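Local coordinates for protein DNA ligase (PDB 3GDE) that probably seals nicks in double-stranded DNA during replication, recombination and repair, using ATP and passing through an adenylated lysine intermediate, at residues Leu237-Trp251 with Lys375-Tyr389. Sequence-based numbering, arbitrary orientation.
Sequences LESAVREMRTAAVEW and KQIVTDSVDEVRKMY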
loop_
_atom_site.group_PDB
_atom_site.type_symbol
_atom_site.label_atom_id
_atom_site.label_comp_id
_atom_site.label_asym_id
_atom_site.label_seq_id
_atom_site.Cartn_x
_atom_site.Cartn_y
_atom_site.Cartn_z
ATOM N N LEU A 237 9.120 24.841 14.197
ATOM C CA LEU A 237 8.835 25.839 13.176
ATOM C C LEU A 237 10.071 26.668 12.779
ATOM O O LEU A 237 10.362 26.829 11.590
ATOM C CB LEU A 237 7.699 26.731 13.679
ATOM C CG LEU A 237 7.008 27.741 12.775
ATOM C CD1 LEU A 237 5.556 27.835 13.188
ATOM C CD2 LEU A 237 7.688 29.099 12.890
ATOM N N GLU A 238 10.797 27.174 13.775
ATOM C CA GLU A 238 11.951 28.050 13.528
ATOM C C GLU A 238 13.227 27.322 13.086
ATOM O O GLU A 238 14.123 27.943 12.515
ATOM C CB GLU A 238 12.237 28.967 14.729
ATOM C CG GLU A 238 12.289 28.266 16.084
ATOM C CD GLU A 238 10.908 28.070 16.699
ATOM O OE1 GLU A 238 10.083 29.011 16.631
ATOM O OE2 GLU A 238 10.654 26.977 17.252
ATOM N N SER A 239 13.307 26.019 13.342
ATOM C CA SER A 239 14.421 25.214 12.842
ATOM C C SER A 239 14.229 24.889 11.366
ATOM O O SER A 239 15.193 24.864 10.592
ATOM C CB SER A 239 14.559 23.925 13.640
ATOM O OG SER A 239 13.345 23.196 13.626
ATOM N N ALA A 240 12.980 24.632 10.987
ATOM C CA ALA A 240 12.620 24.396 9.593
ATOM C C ALA A 240 12.835 25.660 8.758
ATOM O O ALA A 240 13.471 25.617 7.701
ATOM C CB ALA A 240 11.173 23.924 9.493
ATOM N N VAL A 241 12.330 26.787 9.257
ATOM C CA VAL A 241 12.370 28.050 8.512
ATOM C C VAL A 241 13.732 28.762 8.610
ATOM O O VAL A 241 13.867 29.924 8.213
ATOM C CB VAL A 241 11.167 28.983 8.888
ATOM C CG1 VAL A 241 11.365 29.615 10.247
ATOM C CG2 VAL A 241 10.939 30.053 7.822
ATOM N N ARG A 242 14.737 28.052 9.124
ATOM C CA ARG A 242 16.115 28.541 9.098
ATOM C C ARG A 242 17.043 27.657 8.254
ATOM O O ARG A 242 18.013 28.160 7.668
ATOM C CB ARG A 242 16.671 28.780 10.511
ATOM C CG ARG A 242 17.057 27.538 11.298
ATOM C CD ARG A 242 17.849 27.923 12.547
ATOM N NE ARG A 242 18.316 26.747 13.285
ATOM C CZ ARG A 242 17.794 26.315 14.433
ATOM N NH1 ARG A 242 16.785 26.962 15.009
ATOM N NH2 ARG A 242 18.292 25.230 15.015
ATOM N N GLU A 243 16.747 26.353 8.190
ATOM C CA GLU A 243 17.438 25.458 7.257
ATOM C C GLU A 243 17.185 25.960 5.833
ATOM O O GLU A 243 18.125 26.195 5.073
ATOM C CB GLU A 243 17.002 23.996 7.421
ATOM C CG GLU A 243 17.701 23.048 6.437
ATOM C CD GLU A 243 17.489 21.566 6.734
ATOM O OE1 GLU A 243 18.368 20.761 6.336
ATOM O OE2 GLU A 243 16.456 21.200 7.348
ATOM N N MET A 244 15.911 26.119 5.488
ATOM C CA MET A 244 15.525 26.931 4.345
ATOM C C MET A 244 15.536 28.360 4.855
ATOM O O MET A 244 14.986 28.640 5.920
ATOM C CB MET A 244 14.120 26.577 3.872
ATOM C CG MET A 244 13.895 25.103 3.616
ATOM S SD MET A 244 12.141 24.748 3.465
ATOM C CE MET A 244 12.157 22.957 3.555
ATOM N N ARG A 245 16.171 29.261 4.116
ATOM C CA ARG A 245 16.261 30.656 4.535
ATOM C C ARG A 245 14.931 31.352 4.234
ATOM O O ARG A 245 14.287 31.901 5.129
ATOM C CB ARG A 245 17.432 31.349 3.833
ATOM C CG ARG A 245 18.786 30.625 3.972
ATOM C CD ARG A 245 19.530 30.980 5.268
ATOM N NE ARG A 245 19.944 32.387 5.306
ATOM C CZ ARG A 245 20.808 32.906 6.178
ATOM N NH1 ARG A 245 21.379 32.146 7.110
ATOM N NH2 ARG A 245 21.108 34.199 6.116
ATOM N N THR A 246 14.535 31.315 2.965
ATOM C CA THR A 246 13.196 31.695 2.538
ATOM C C THR A 246 12.437 30.398 2.251
ATOM O O THR A 246 13.024 29.422 1.772
ATOM C CB THR A 246 13.241 32.593 1.278
ATOM O OG1 THR A 246 14.166 33.669 1.489
ATOM C CG2 THR A 246 11.873 33.181 0.974
ATOM N N ALA A 247 11.142 30.383 2.555
ATOM C CA ALA A 247 10.343 29.165 2.447
ATOM C C ALA A 247 8.953 29.443 1.916
ATOM O O ALA A 247 8.342 30.460 2.256
ATOM C CB ALA A 247 10.253 28.470 3.799
ATOM N N ALA A 248 8.464 28.539 1.071
ATOM C CA ALA A 248 7.061 28.529 0.675
ATOM C C ALA A 248 6.281 27.816 1.779
ATOM O O ALA A 248 6.623 26.693 2.167
ATOM C CB ALA A 248 6.887 27.826 -0.656
ATOM N N VAL A 249 5.255 28.478 2.304
ATOM C CA VAL A 249 4.520 27.958 3.451
ATOM C C VAL A 249 3.046 27.842 3.118
ATOM O O VAL A 249 2.444 28.773 2.595
ATOM C CB VAL A 249 4.700 28.834 4.731
ATOM C CG1 VAL A 249 4.079 28.147 5.947
ATOM C CG2 VAL A 249 6.171 29.123 5.008
ATOM N N GLU A 250 2.481 26.680 3.425
ATOM C CA GLU A 250 1.068 26.410 3.223
ATOM C C GLU A 250 0.500 25.810 4.501
ATOM O O GLU A 250 1.241 25.381 5.372
ATOM C CB GLU A 250 0.872 25.426 2.065
ATOM C CG GLU A 250 1.313 25.949 0.705
ATOM C CD GLU A 250 1.802 24.856 -0.246
ATOM O OE1 GLU A 250 1.600 23.650 0.035
ATOM O OE2 GLU A 250 2.403 25.217 -1.285
ATOM N N TRP A 251 -0.820 25.793 4.606
ATOM C CA TRP A 251 -1.499 25.072 5.668
ATOM C C TRP A 251 -1.263 23.572 5.498
ATOM O O TRP A 251 -1.185 23.082 4.377
ATOM C CB TRP A 251 -3.006 25.362 5.616
ATOM C CG TRP A 251 -3.418 26.698 6.176
ATOM C CD1 TRP A 251 -2.604 27.765 6.459
ATOM C CD2 TRP A 251 -4.752 27.119 6.497
ATOM N NE1 TRP A 251 -3.347 28.813 6.950
ATOM C CE2 TRP A 251 -4.668 28.446 6.977
ATOM C CE3 TRP A 251 -6.012 26.506 6.419
ATOM C CZ2 TRP A 251 -5.793 29.166 7.390
ATOM C CZ3 TRP A 251 -7.128 27.221 6.818
ATOM C CH2 TRP A 251 -7.013 28.537 7.298
ATOM N N LYS A 375 -3.557 28.291 0.151
ATOM C CA LYS A 375 -2.950 29.581 0.362
ATOM C C LYS A 375 -1.460 29.344 0.590
ATOM O O LYS A 375 -1.056 28.479 1.371
ATOM C CB LYS A 375 -3.615 30.299 1.549
ATOM C CG LYS A 375 -3.016 31.653 1.922
ATOM C CD LYS A 375 -3.807 32.316 3.063
ATOM C CE LYS A 375 -3.172 33.629 3.509
ATOM N NZ LYS A 375 -3.104 34.632 2.403
ATOM N N GLN A 376 -0.642 30.090 -0.131
ATOM C CA GLN A 376 0.784 29.986 0.040
ATOM C C GLN A 376 1.376 31.357 0.314
ATOM O O GLN A 376 0.982 32.345 -0.292
ATOM C CB GLN A 376 1.413 29.369 -1.200
ATOM C CG GLN A 376 2.858 28.972 -1.029
ATOM C CD GLN A 376 3.472 28.527 -2.330
ATOM O OE1 GLN A 376 3.625 27.331 -2.572
ATOM N NE2 GLN A 376 3.802 29.480 -3.190
ATOM N N ILE A 377 2.309 31.404 1.254
ATOM C CA ILE A 377 3.142 32.585 1.457
ATOM C C ILE A 377 4.596 32.207 1.218
ATOM O O ILE A 377 4.959 31.031 1.297
ATOM C CB ILE A 377 2.955 33.224 2.860
ATOM C CG1 ILE A 377 3.241 32.207 3.974
ATOM C CG2 ILE A 377 1.553 33.836 2.985
ATOM C CD1 ILE A 377 3.736 32.817 5.275
ATOM N N VAL A 378 5.409 33.200 0.874
ATOM C CA VAL A 378 6.848 33.008 0.728
ATOM C C VAL A 378 7.517 34.005 1.673
ATOM O O VAL A 378 7.221 35.192 1.631
ATOM C CB VAL A 378 7.325 33.191 -0.741
ATOM C CG1 VAL A 378 8.759 32.713 -0.902
ATOM C CG2 VAL A 378 6.425 32.425 -1.706
ATOM N N THR A 379 8.403 33.522 2.534
ATOM C CA THR A 379 8.885 34.343 3.644
ATOM C C THR A 379 10.160 33.813 4.286
ATOM O O THR A 379 10.464 32.624 4.192
ATOM C CB THR A 379 7.782 34.497 4.736
ATOM O OG1 THR A 379 8.211 35.433 5.736
ATOM C CG2 THR A 379 7.450 33.156 5.385
ATOM N N ASP A 380 10.902 34.718 4.926
ATOM C CA ASP A 380 12.019 34.352 5.795
ATOM C C ASP A 380 11.709 34.692 7.254
ATOM O O ASP A 380 12.543 34.495 8.139
ATOM C CB ASP A 380 13.345 34.993 5.331
ATOM C CG ASP A 380 13.296 36.534 5.256
ATOM O OD1 ASP A 380 14.219 37.115 4.630
ATOM O OD2 ASP A 380 12.365 37.170 5.809
ATOM N N SER A 381 10.497 35.191 7.493
ATOM C CA SER A 381 10.077 35.641 8.822
ATOM C C SER A 381 9.437 34.521 9.650
ATOM O O SER A 381 8.371 34.014 9.296
ATOM C CB SER A 381 9.103 36.820 8.684
ATOM O OG SER A 381 8.749 37.360 9.946
ATOM N N VAL A 382 10.092 34.148 10.750
ATOM C CA VAL A 382 9.549 33.160 11.701
ATOM C C VAL A 382 8.176 33.587 12.246
ATOM O O VAL A 382 7.318 32.741 12.511
ATOM C CB VAL A 382 10.546 32.848 12.866
ATOM C CG1 VAL A 382 9.895 32.000 13.955
ATOM C CG2 VAL A 382 11.778 32.137 12.348
ATOM N N ASP A 383 7.975 34.896 12.390
ATOM C CA ASP A 383 6.722 35.451 12.907
ATOM C C ASP A 383 5.577 35.320 11.919
ATOM O O ASP A 383 4.425 35.102 12.318
ATOM C CB ASP A 383 6.902 36.921 13.306
ATOM C CG ASP A 383 7.731 37.094 14.574
ATOM O OD1 ASP A 383 7.982 38.255 14.965
ATOM O OD2 ASP A 383 8.129 36.082 15.186
ATOM N N GLU A 384 5.893 35.469 10.633
ATOM C CA GLU A 384 4.898 35.304 9.570
ATOM C C GLU A 384 4.409 33.855 9.458
ATOM O O GLU A 384 3.208 33.608 9.331
ATOM C CB GLU A 384 5.432 35.805 8.222
ATOM C CG GLU A 384 5.225 37.298 7.983
ATOM C CD GLU A 384 5.217 37.666 6.499
ATOM O OE1 GLU A 384 5.725 36.870 5.672
ATOM O OE2 GLU A 384 4.702 38.760 6.156
ATOM N N VAL A 385 5.341 32.906 9.524
ATOM C CA VAL A 385 4.984 31.486 9.468
ATOM C C VAL A 385 4.252 31.011 10.728
ATOM O O VAL A 385 3.354 30.174 10.633
ATOM C CB VAL A 385 6.180 30.562 9.030
ATOM C CG1 VAL A 385 7.500 31.067 9.552
ATOM C CG2 VAL A 385 5.946 29.088 9.413
ATOM N N ARG A 386 4.592 31.576 11.888
ATOM C CA ARG A 386 3.832 31.306 13.120
ATOM C C ARG A 386 2.393 31.844 13.064
ATOM O O ARG A 386 1.478 31.240 13.623
ATOM C CB ARG A 386 4.565 31.812 14.366
ATOM C CG ARG A 386 3.911 31.358 15.673
ATOM C CD ARG A 386 4.882 31.345 16.844
ATOM N NE ARG A 386 5.512 30.038 17.039
ATOM C CZ ARG A 386 6.823 29.800 16.962
ATOM N NH1 ARG A 386 7.684 30.777 16.691
ATOM N NH2 ARG A 386 7.275 28.572 17.165
ATOM N N LYS A 387 2.195 32.960 12.369
ATOM C CA LYS A 387 0.861 33.528 12.178
ATOM C C LYS A 387 -0.018 32.619 11.323
ATOM O O LYS A 387 -1.214 32.476 11.587
ATOM C CB LYS A 387 0.958 34.921 11.546
ATOM C CG LYS A 387 -0.354 35.699 11.519
ATOM C CD LYS A 387 -0.117 37.213 11.461
ATOM C CE LYS A 387 -0.045 37.733 10.027
ATOM N NZ LYS A 387 -1.384 37.747 9.365
ATOM N N MET A 388 0.577 32.022 10.292
ATOM C CA MET A 388 -0.126 31.075 9.422
ATOM C C MET A 388 -0.433 29.793 10.181
ATOM O O MET A 388 -1.549 29.286 10.122
ATOM C CB MET A 388 0.702 30.761 8.175
ATOM C CG MET A 388 -0.165 30.464 6.973
ATOM S SD MET A 388 0.732 29.797 5.575
ATOM C CE MET A 388 -0.385 30.245 4.254
ATOM N N TYR A 389 0.573 29.293 10.895
ATOM C CA TYR A 389 0.461 28.159 11.812
ATOM C C TYR A 389 -0.705 28.336 12.792
ATOM O O TYR A 389 -1.600 27.488 12.864
ATOM C CB TYR A 389 1.802 27.991 12.538
ATOM C CG TYR A 389 1.935 26.835 13.507
ATOM C CD1 TYR A 389 2.115 25.528 13.058
ATOM C CD2 TYR A 389 1.940 27.065 14.884
ATOM C CE1 TYR A 389 2.261 24.471 13.965
ATOM C CE2 TYR A 389 2.083 26.025 15.794
ATOM C CZ TYR A 389 2.243 24.736 15.332
ATOM O OH TYR A 389 2.397 23.727 16.246
HETATM O O HOH W 1 14.391 32.880 7.764
HETATM O O HOH W 2 -2.423 26.736 2.579
#
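Ile377 and Val249 exchange two backbone bonds where strands 371-379 and 247-252 run antiparallel, with Val249 N 2.8 Å from Ile377 O, and Thr379 and Ala247 exchange two more. The side chains of Ile377, Thr379, Ala247 and Val249 share the face on which helix 382-389 lies, whereas Ala248 and Glu250 point to the other, where Glu250 forms a salt bridge with Lys403. Thr379 OG1 turns the chain into the helix, accepting from Ser381 N in an ST turn while donating to Glu384 OE1. Val382 then presses CG2 against Val241 CG1 at 3.3 Å, a tight fit. One turn on, Val385 meets Leu237 tip to tip, its CG2 3.8 Å from Leu237 CG. Leu237 is a knob among Val382, Val385, Arg386 and Tyr389. Arg386 bends at chi3 (-93°) and brings NH1 and NH2 end-on to a single oxygen, Glu238 OE1, at 3.0 and 2.9 Å; the carboxylate and guanidinium planes lie only 18° apart, and Leu237 CD2 rests over one guanidinium face. A leucine in place of Arg386 would probably leave the Glu238 carboxylate without its charged mate and freer to turn. Met388 CG lies in plane at the edge of the Trp251 ring, 3.6 Å from NE1; its SD, which also packs on Val249 CG1, stands at the edge of the five-membered ring, 5.0 Å from the centroid, in a Met-aromatic contact. Tyr389 offers a ring face to Leu237 CD1 in a CH-pi contact. Two helices thus pack together beside an antiparallel strand pair in the adenylation domain of ATP-dependent DNA ligases, whose strand 247-252 carries the predicted ATP-binding Glu250 and ends at Lys252, the predicted adenylated lysine.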